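Local coordinates for large ribosomal subunit protein uL10 (Thermotoga maritima, PDB 1ZAV), which probably forms part of the ribosomal stalk on the large subunit, binding rRNA and L7/L12 dimers and serving the interaction of the ribosome with GTP-bound translation factors, at residues A[28-31]-A[37-40]; A[62-67]-A[77-82]; A[103-106]-A[110-113]. One frame throughout, in Å; residues are numbered along the deposited sequence.

Contact 1 of 3, residues A[28-31]-A[37-40]; sequences ADFL and DLTE
Phe30 and Leu38 both hold CG opposite the backbone N: chi1 of -159° sends the Phe30 ring to the first turn of helix 35-49, and chi1 of 178° at Leu38 helps lay that side chain beside the ring. The far end of the ring does the touching. CZ lies 3.8 Å from Leu38 CA, close to the helix backbone, while CE2 meets the side chain of Leu38, with CB at 3.9 Å and CD1 at the same separation. The two side chains cross at about a right angle. The backbone N of Leu38 sits in the plane of the ring at its edge, and Asp37 C also lies at that edge, 4.2 Å from CZ. The carboxylate of Asp37 is engaged with the loop before it, OD2 accepting the backbone N-H of Thr34. Phe30 further stacks with Phe33 and meets Phe55 edge-to-face. With an alanine here, Leu38 would probably face a gap, and Phe33 and Phe55 would lose their aromatic partner. In the backbone that carries the ring, Asp29 OD1 takes the N-H of Leu31 at 2.9 Å, nearly in line with its C-O bond. This Asx turn shapes the start of a strand-to-helix connection, in which the chain leaves strand 24-28 and Phe30 reaches across to helix 35-49.

Contact 2 of 3, residues A[62-67]-A[77-82]; sequences LLNLAL and EFLKGP
Helix 60-69 and the loop that returns the chain to strand 83-88 pack here in a buried helix-loop-strand connection of the uL10 N-terminal region, with Leu79 pointing at the helix. Its two methyl groups divide the work. CD2 presses on Leu63, 3.5 Å from CD1, tighter than usual van der Waals contact, and lies 3.9 Å from Leu63 CB. CD1 lodges against the backbone at Asn64, 3.7 Å from N, and passes 3.9 Å from ND2 of the amide. One turn further along the helix from Leu63, Leu67 CD1 meets the same CD1 methyl more loosely at 4.3 Å. Leu79 places CG opposite its carbonyl carbon (chi1 -52°), which carries the fork toward the helix, where CD2 falls to Leu63 and CD1 to Asn64. The touch of ND2 on that methyl is a van der Waals contact, while Asn64 OD1 is hydrogen-bonded to the Tyr75 hydroxyl. Phe27 of strand 24-28 touches both Leu67 and Leu79, joining the contact to the sheet. Across the two segments the union rests on van der Waals packing, with the polar end of Asn64 held by a separate partner, so between these segments the fit probably depends on shape rather than on directed bonds.

Contact 3 of 3, residues A[103-106]-A[110-113]; sequences FYKD and DLSR
The backbones come nearest at Tyr104 and Leu111, whose CA atoms are 6.6 Å apart where helix 94-106 ends and the chain turns back through a short 3-10 segment, 111-113, into strand 114-119. An Asx turn opens that segment: Asp110 OD2 accepts the N-H of Ser112 at 3.0 Å, approached from well above the carboxylate plane. The tyrosine ring fits between helix and turn. Its edge meets Arg113, CE2 lying 3.6 Å from CB, and the carbonyl O of Asp110 also lies near the ring plane, 4.1 Å from CD2. The ring and guanidinium planes are 70° apart and the two side chains cross at roughly a right angle. Both reach the loop after strand 24-28 with their polar ends: the Tyr104 hydroxyl probably hydrogen-bonds to Asp29 O, and Arg113 NH2 forms a salt bridge with Asp29 OD1. Leu111 lies against Tyr104 and Lys105 in the last turn of the helix. With CG opposite the carbonyl carbon (chi1 -64°), it extends CD2 to 3.9 Å from Tyr104 CB. The ammonium end of Lys105 leads away from the turn, but its aliphatic part stays close, and the same Leu111 methyl, CD2, rests 3.8 Å from Lys105 CG.

Overall arrangement
Contact 2 is buried, whereas contacts 1 and 3 lie at the surface. All three set a loop or turn against a helix, and none uses hydrogen bonds between its own two segments. Contact 2, on helix 60-69, is mostly leucine packing with Asn64 at its rim; contact 1 sets an aromatic ring on a helix, and contact 3 mixes a ring with the aliphatic parts of charged side chains. Contacts 1 and 3, centres about 10 Å apart, together tie the loop after strand 24-28 to helices 35-49 and 94-106, and Phe103 reaches Asp37. Contact 1 also touches contact 2 through Leu31 and Pro82. Contacts 2 and 3 stay apart, their nearest atoms about 7 Å from each other.

Contact 1 of 3, residues A[28-31]-A[37-40]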
loop_
_atom_site.group_PDB
_atom_site.type_symbol
_atom_site.label_atom_id
_atom_site.label_comp_id
_atom_site.label_asym_id
_atom_site.label_seq_id
_atom_site.Cartn_x
_atom_site.Cartn_y
_atom_site.Cartn_z
ATOM N N ALA A 28 23.974 -11.316 13.430
ATOM C CA ALA A 28 24.923 -10.284 13.014
ATOM C C ALA A 28 26.397 -10.630 13.204
ATOM O O ALA A 28 26.778 -11.328 14.149
ATOM C CB ALA A 28 24.617 -8.992 13.760
ATOM N N ASP A 29 27.219 -10.123 12.292
ATOM C CA ASP A 29 28.665 -10.289 12.351
ATOM C C ASP A 29 29.105 -9.071 13.158
ATOM O O ASP A 29 28.968 -7.943 12.688
ATOM C CB ASP A 29 29.265 -10.219 10.943
ATOM C CG ASP A 29 30.783 -10.182 10.949
ATOM O OD1 ASP A 29 31.385 -9.904 12.010
ATOM O OD2 ASP A 29 31.380 -10.416 9.879
ATOM N N PHE A 30 29.618 -9.289 14.364
ATOM C CA PHE A 30 30.037 -8.179 15.215
ATOM C C PHE A 30 31.554 -8.142 15.419
ATOM O O PHE A 30 32.061 -7.473 16.329
ATOM C CB PHE A 30 29.319 -8.280 16.565
ATOM C CG PHE A 30 29.256 -6.982 17.328
ATOM C CD1 PHE A 30 28.603 -5.875 16.789
ATOM C CD2 PHE A 30 29.840 -6.870 18.590
ATOM C CE1 PHE A 30 28.526 -4.671 17.496
ATOM C CE2 PHE A 30 29.770 -5.671 19.305
ATOM C CZ PHE A 30 29.113 -4.569 18.756
ATOM N N LEU A 31 32.274 -8.861 14.560
ATOM C CA LEU A 31 33.731 -8.919 14.624
ATOM C C LEU A 31 34.328 -7.527 14.440
ATOM O O LEU A 31 33.825 -6.736 13.647
ATOM C CB LEU A 31 34.271 -9.849 13.532
ATOM C CG LEU A 31 33.877 -11.326 13.625
ATOM C CD1 LEU A 31 34.288 -12.052 12.356
ATOM C CD2 LEU A 31 34.544 -11.950 14.836
ATOM N N ASP A 37 31.499 -0.145 21.743
ATOM C CA ASP A 37 30.439 -0.250 20.747
ATOM C C ASP A 37 29.335 -1.178 21.251
ATOM O O ASP A 37 28.147 -0.879 21.124
ATOM C CB ASP A 37 30.984 -0.800 19.424
ATOM C CG ASP A 37 32.047 0.087 18.814
ATOM O OD1 ASP A 37 32.054 1.293 19.131
ATOM O OD2 ASP A 37 32.861 -0.414 18.007
ATOM N N LEU A 38 29.738 -2.312 21.813
ATOM C CA LEU A 38 28.772 -3.269 22.345
ATOM C C LEU A 38 27.940 -2.547 23.405
ATOM O O LEU A 38 26.710 -2.605 23.391
ATOM C CB LEU A 38 29.511 -4.450 22.972
ATOM C CG LEU A 38 28.681 -5.553 23.637
ATOM C CD1 LEU A 38 27.710 -6.180 22.620
ATOM C CD2 LEU A 38 29.637 -6.597 24.193
ATOM N N THR A 39 28.621 -1.843 24.308
ATOM C CA THR A 39 27.936 -1.119 25.376
ATOM C C THR A 39 26.945 -0.102 24.808
ATOM O O THR A 39 25.807 -0.018 25.266
ATOM C CB THR A 39 28.951 -0.410 26.314
ATOM O OG1 THR A 39 29.746 -1.393 26.987
ATOM C CG2 THR A 39 28.226 0.423 27.364
ATOM N N GLU A 40 27.366 0.649 23.794
ATOM C CA GLU A 40 26.488 1.644 23.179
ATOM C C GLU A 40 25.269 1.023 22.488
ATOM O O GLU A 40 24.149 1.513 22.634
ATOM C CB GLU A 40 27.275 2.499 22.180
ATOM C CG GLU A 40 26.429 3.539 21.453
ATOM C CD GLU A 40 25.799 4.551 22.397
ATOM O OE1 GLU A 40 25.039 4.143 23.304
ATOM O OE2 GLU A 40 26.061 5.761 22.235
#

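Contact 2 of 3, residues A[62-67]-A[77-82]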
loop_
_atom_site.group_PDB
_atom_site.type_symbol
_atom_site.label_atom_id
_atom_site.label_comp_id
_atom_site.label_asym_id
_atom_site.label_seq_id
_atom_site.Cartn_x
_atom_site.Cartn_y
_atom_site.Cartn_z
ATOM N N LEU A 62 26.437 -23.688 19.764
ATOM C CA LEU A 62 25.370 -23.448 20.738
ATOM C C LEU A 62 24.104 -22.952 20.036
ATOM O O LEU A 62 23.003 -23.434 20.304
ATOM C CB LEU A 62 25.822 -22.395 21.752
ATOM C CG LEU A 62 25.118 -22.260 23.107
ATOM C CD1 LEU A 62 25.719 -21.058 23.826
ATOM C CD2 LEU A 62 23.616 -22.083 22.954
ATOM N N LEU A 63 24.265 -21.965 19.157
ATOM C CA LEU A 63 23.134 -21.415 18.416
ATOM C C LEU A 63 22.430 -22.504 17.616
ATOM O O LEU A 63 21.205 -22.613 17.634
ATOM C CB LEU A 63 23.605 -20.321 17.455
ATOM C CG LEU A 63 23.956 -18.969 18.079
ATOM C CD1 LEU A 63 24.316 -17.979 16.985
ATOM C CD2 LEU A 63 22.771 -18.463 18.881
ATOM N N ASN A 64 23.222 -23.305 16.913
ATOM C CA ASN A 64 22.680 -24.376 16.100
ATOM C C ASN A 64 21.789 -25.321 16.918
ATOM O O ASN A 64 20.629 -25.519 16.582
ATOM C CB ASN A 64 23.816 -25.156 15.437
ATOM C CG ASN A 64 23.397 -25.780 14.115
ATOM O OD1 ASN A 64 22.429 -26.535 14.053
ATOM N ND2 ASN A 64 24.126 -25.460 13.051
ATOM N N LEU A 65 22.322 -25.889 17.995
ATOM C CA LEU A 65 21.528 -26.804 18.819
ATOM C C LEU A 65 20.289 -26.136 19.420
ATOM O O LEU A 65 19.226 -26.753 19.511
ATOM C CB LEU A 65 22.380 -27.410 19.941
ATOM C CG LEU A 65 23.524 -28.360 19.558
ATOM C CD1 LEU A 65 24.120 -28.970 20.822
ATOM C CD2 LEU A 65 23.009 -29.465 18.652
ATOM N N ALA A 66 20.419 -24.879 19.838
ATOM C CA ALA A 66 19.276 -24.170 20.412
ATOM C C ALA A 66 18.172 -23.962 19.376
ATOM O O ALA A 66 16.997 -24.134 19.674
ATOM C CB ALA A 66 19.721 -22.830 20.977
ATOM N N LEU A 67 18.552 -23.587 18.159
ATOM C CA LEU A 67 17.581 -23.366 17.090
ATOM C C LEU A 67 16.987 -24.698 16.652
ATOM O O LEU A 67 15.785 -24.807 16.417
ATOM C CB LEU A 67 18.257 -22.690 15.898
ATOM C CG LEU A 67 18.627 -21.221 16.116
ATOM C CD1 LEU A 67 19.682 -20.790 15.111
ATOM C CD2 LEU A 67 17.369 -20.380 16.014
ATOM N N GLU A 77 22.600 -21.131 7.207
ATOM C CA GLU A 77 23.313 -20.137 6.407
ATOM C C GLU A 77 23.636 -18.874 7.200
ATOM O O GLU A 77 24.461 -18.062 6.779
ATOM C CB GLU A 77 22.493 -19.762 5.168
ATOM C CG GLU A 77 21.052 -19.397 5.461
ATOM C CD GLU A 77 20.391 -18.686 4.299
ATOM O OE1 GLU A 77 19.147 -18.606 4.273
ATOM O OE2 GLU A 77 21.121 -18.193 3.411
ATOM N N PHE A 78 22.983 -18.714 8.349
ATOM C CA PHE A 78 23.193 -17.548 9.209
ATOM C C PHE A 78 24.297 -17.753 10.247
ATOM O O PHE A 78 24.710 -16.797 10.905
ATOM C CB PHE A 78 21.899 -17.202 9.960
ATOM C CG PHE A 78 20.761 -16.772 9.071
ATOM C CD1 PHE A 78 19.465 -17.219 9.322
ATOM C CD2 PHE A 78 20.971 -15.894 8.009
ATOM C CE1 PHE A 78 18.398 -16.801 8.532
ATOM C CE2 PHE A 78 19.903 -15.469 7.210
ATOM C CZ PHE A 78 18.616 -15.921 7.474
ATOM N N LEU A 79 24.776 -18.987 10.392
ATOM C CA LEU A 79 25.786 -19.292 11.403
ATOM C C LEU A 79 27.201 -19.548 10.899
ATOM O O LEU A 79 27.969 -20.271 11.534
ATOM C CB LEU A 79 25.327 -20.492 12.235
ATOM C CG LEU A 79 23.923 -20.381 12.826
ATOM C CD1 LEU A 79 23.591 -21.668 13.574
ATOM C CD2 LEU A 79 23.837 -19.168 13.751
ATOM N N LYS A 80 27.551 -18.950 9.769
ATOM C CA LYS A 80 28.882 -19.130 9.212
ATOM C C LYS A 80 29.856 -18.129 9.821
ATOM O O LYS A 80 29.868 -16.954 9.452
ATOM C CB LYS A 80 28.839 -18.972 7.687
ATOM C CG LYS A 80 28.069 -20.082 6.971
ATOM C CD LYS A 80 28.712 -21.445 7.215
ATOM C CE LYS A 80 28.059 -22.550 6.387
ATOM N NZ LYS A 80 26.644 -22.820 6.768
ATOM N N GLY A 81 30.662 -18.607 10.768
ATOM C CA GLY A 81 31.639 -17.758 11.426
ATOM C C GLY A 81 31.095 -17.187 12.721
ATOM O O GLY A 81 29.908 -17.352 13.007
ATOM N N PRO A 82 31.932 -16.519 13.533
ATOM C CA PRO A 82 31.463 -15.938 14.800
ATOM C C PRO A 82 30.224 -15.078 14.559
ATOM O O PRO A 82 30.238 -14.162 13.734
ATOM C CB PRO A 82 32.672 -15.134 15.286
ATOM C CG PRO A 82 33.431 -14.840 14.016
ATOM C CD PRO A 82 33.325 -16.130 13.262
#

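Contact 3 of 3, residues A[103-106]-A[110-113]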
loop_
_atom_site.group_PDB
_atom_site.type_symbol
_atom_site.label_atom_id
_atom_site.label_comp_id
_atom_site.label_asym_id
_atom_site.label_seq_id
_atom_site.Cartn_x
_atom_site.Cartn_y
_atom_site.Cartn_z
ATOM N N PHE A 103 22.922 1.541 13.845
ATOM C CA PHE A 103 24.151 1.490 14.624
ATOM C C PHE A 103 25.299 1.125 13.693
ATOM O O PHE A 103 26.361 1.755 13.727
ATOM C CB PHE A 103 24.049 0.445 15.745
ATOM C CG PHE A 103 25.289 0.344 16.592
ATOM C CD1 PHE A 103 25.532 1.264 17.607
ATOM C CD2 PHE A 103 26.215 -0.667 16.370
ATOM C CE1 PHE A 103 26.681 1.180 18.385
ATOM C CE2 PHE A 103 27.367 -0.763 17.135
ATOM C CZ PHE A 103 27.603 0.163 18.151
ATOM N N TYR A 104 25.088 0.098 12.870
ATOM C CA TYR A 104 26.107 -0.338 11.924
ATOM C C TYR A 104 26.409 0.807 10.962
ATOM O O TYR A 104 27.549 0.991 10.545
ATOM C CB TYR A 104 25.634 -1.569 11.142
ATOM C CG TYR A 104 26.011 -2.883 11.795
ATOM C CD1 TYR A 104 25.629 -3.169 13.107
ATOM C CD2 TYR A 104 26.789 -3.823 11.116
ATOM C CE1 TYR A 104 26.021 -4.363 13.736
ATOM C CE2 TYR A 104 27.182 -5.016 11.728
ATOM C CZ TYR A 104 26.797 -5.276 13.039
ATOM O OH TYR A 104 27.202 -6.439 13.652
ATOM N N LYS A 105 25.378 1.573 10.621
ATOM C CA LYS A 105 25.544 2.710 9.720
ATOM C C LYS A 105 26.384 3.803 10.369
ATOM O O LYS A 105 27.312 4.328 9.751
ATOM C CB LYS A 105 24.182 3.275 9.311
ATOM C CG LYS A 105 23.600 2.624 8.067
ATOM C CD LYS A 105 22.219 3.176 7.737
ATOM C CE LYS A 105 22.238 4.684 7.540
ATOM N NZ LYS A 105 20.872 5.213 7.266
ATOM N N ASP A 106 26.058 4.140 11.613
ATOM C CA ASP A 106 26.798 5.162 12.350
ATOM C C ASP A 106 28.270 4.766 12.467
ATOM O O ASP A 106 29.158 5.619 12.478
ATOM C CB ASP A 106 26.217 5.332 13.757
ATOM C CG ASP A 106 24.783 5.809 13.745
ATOM O OD1 ASP A 106 24.179 5.898 14.835
ATOM O OD2 ASP A 106 24.258 6.098 12.651
ATOM N N ASP A 110 29.820 -2.559 7.014
ATOM C CA ASP A 110 29.144 -3.171 5.874
ATOM C C ASP A 110 27.799 -3.708 6.372
ATOM O O ASP A 110 27.749 -4.574 7.248
ATOM C CB ASP A 110 29.992 -4.315 5.314
ATOM C CG ASP A 110 29.340 -5.004 4.123
ATOM O OD1 ASP A 110 29.934 -5.972 3.608
ATOM O OD2 ASP A 110 28.242 -4.583 3.700
ATOM N N LEU A 111 26.713 -3.186 5.814
ATOM C CA LEU A 111 25.378 -3.592 6.224
ATOM C C LEU A 111 25.058 -5.051 5.921
ATOM O O LEU A 111 24.074 -5.590 6.427
ATOM C CB LEU A 111 24.337 -2.670 5.587
ATOM C CG LEU A 111 24.429 -1.206 6.037
ATOM C CD1 LEU A 111 23.408 -0.376 5.281
ATOM C CD2 LEU A 111 24.190 -1.104 7.543
ATOM N N SER A 112 25.886 -5.696 5.102
ATOM C CA SER A 112 25.659 -7.101 4.785
ATOM C C SER A 112 26.086 -7.951 5.986
ATOM O O SER A 112 25.831 -9.165 6.035
ATOM C CB SER A 112 26.439 -7.514 3.532
ATOM O OG SER A 112 27.834 -7.447 3.741
ATOM N N ARG A 113 26.733 -7.299 6.952
ATOM C CA ARG A 113 27.170 -7.966 8.173
ATOM C C ARG A 113 25.908 -8.280 8.993
ATOM O O ARG A 113 25.957 -8.986 10.001
ATOM C CB ARG A 113 28.131 -7.063 8.960
ATOM C CG ARG A 113 29.486 -6.821 8.270
ATOM C CD ARG A 113 30.205 -5.590 8.851
ATOM N NE ARG A 113 31.393 -5.903 9.654
ATOM C CZ ARG A 113 31.408 -6.746 10.681
ATOM N NH1 ARG A 113 32.527 -6.968 11.359
ATOM N NH2 ARG A 113 30.301 -7.380 11.022
#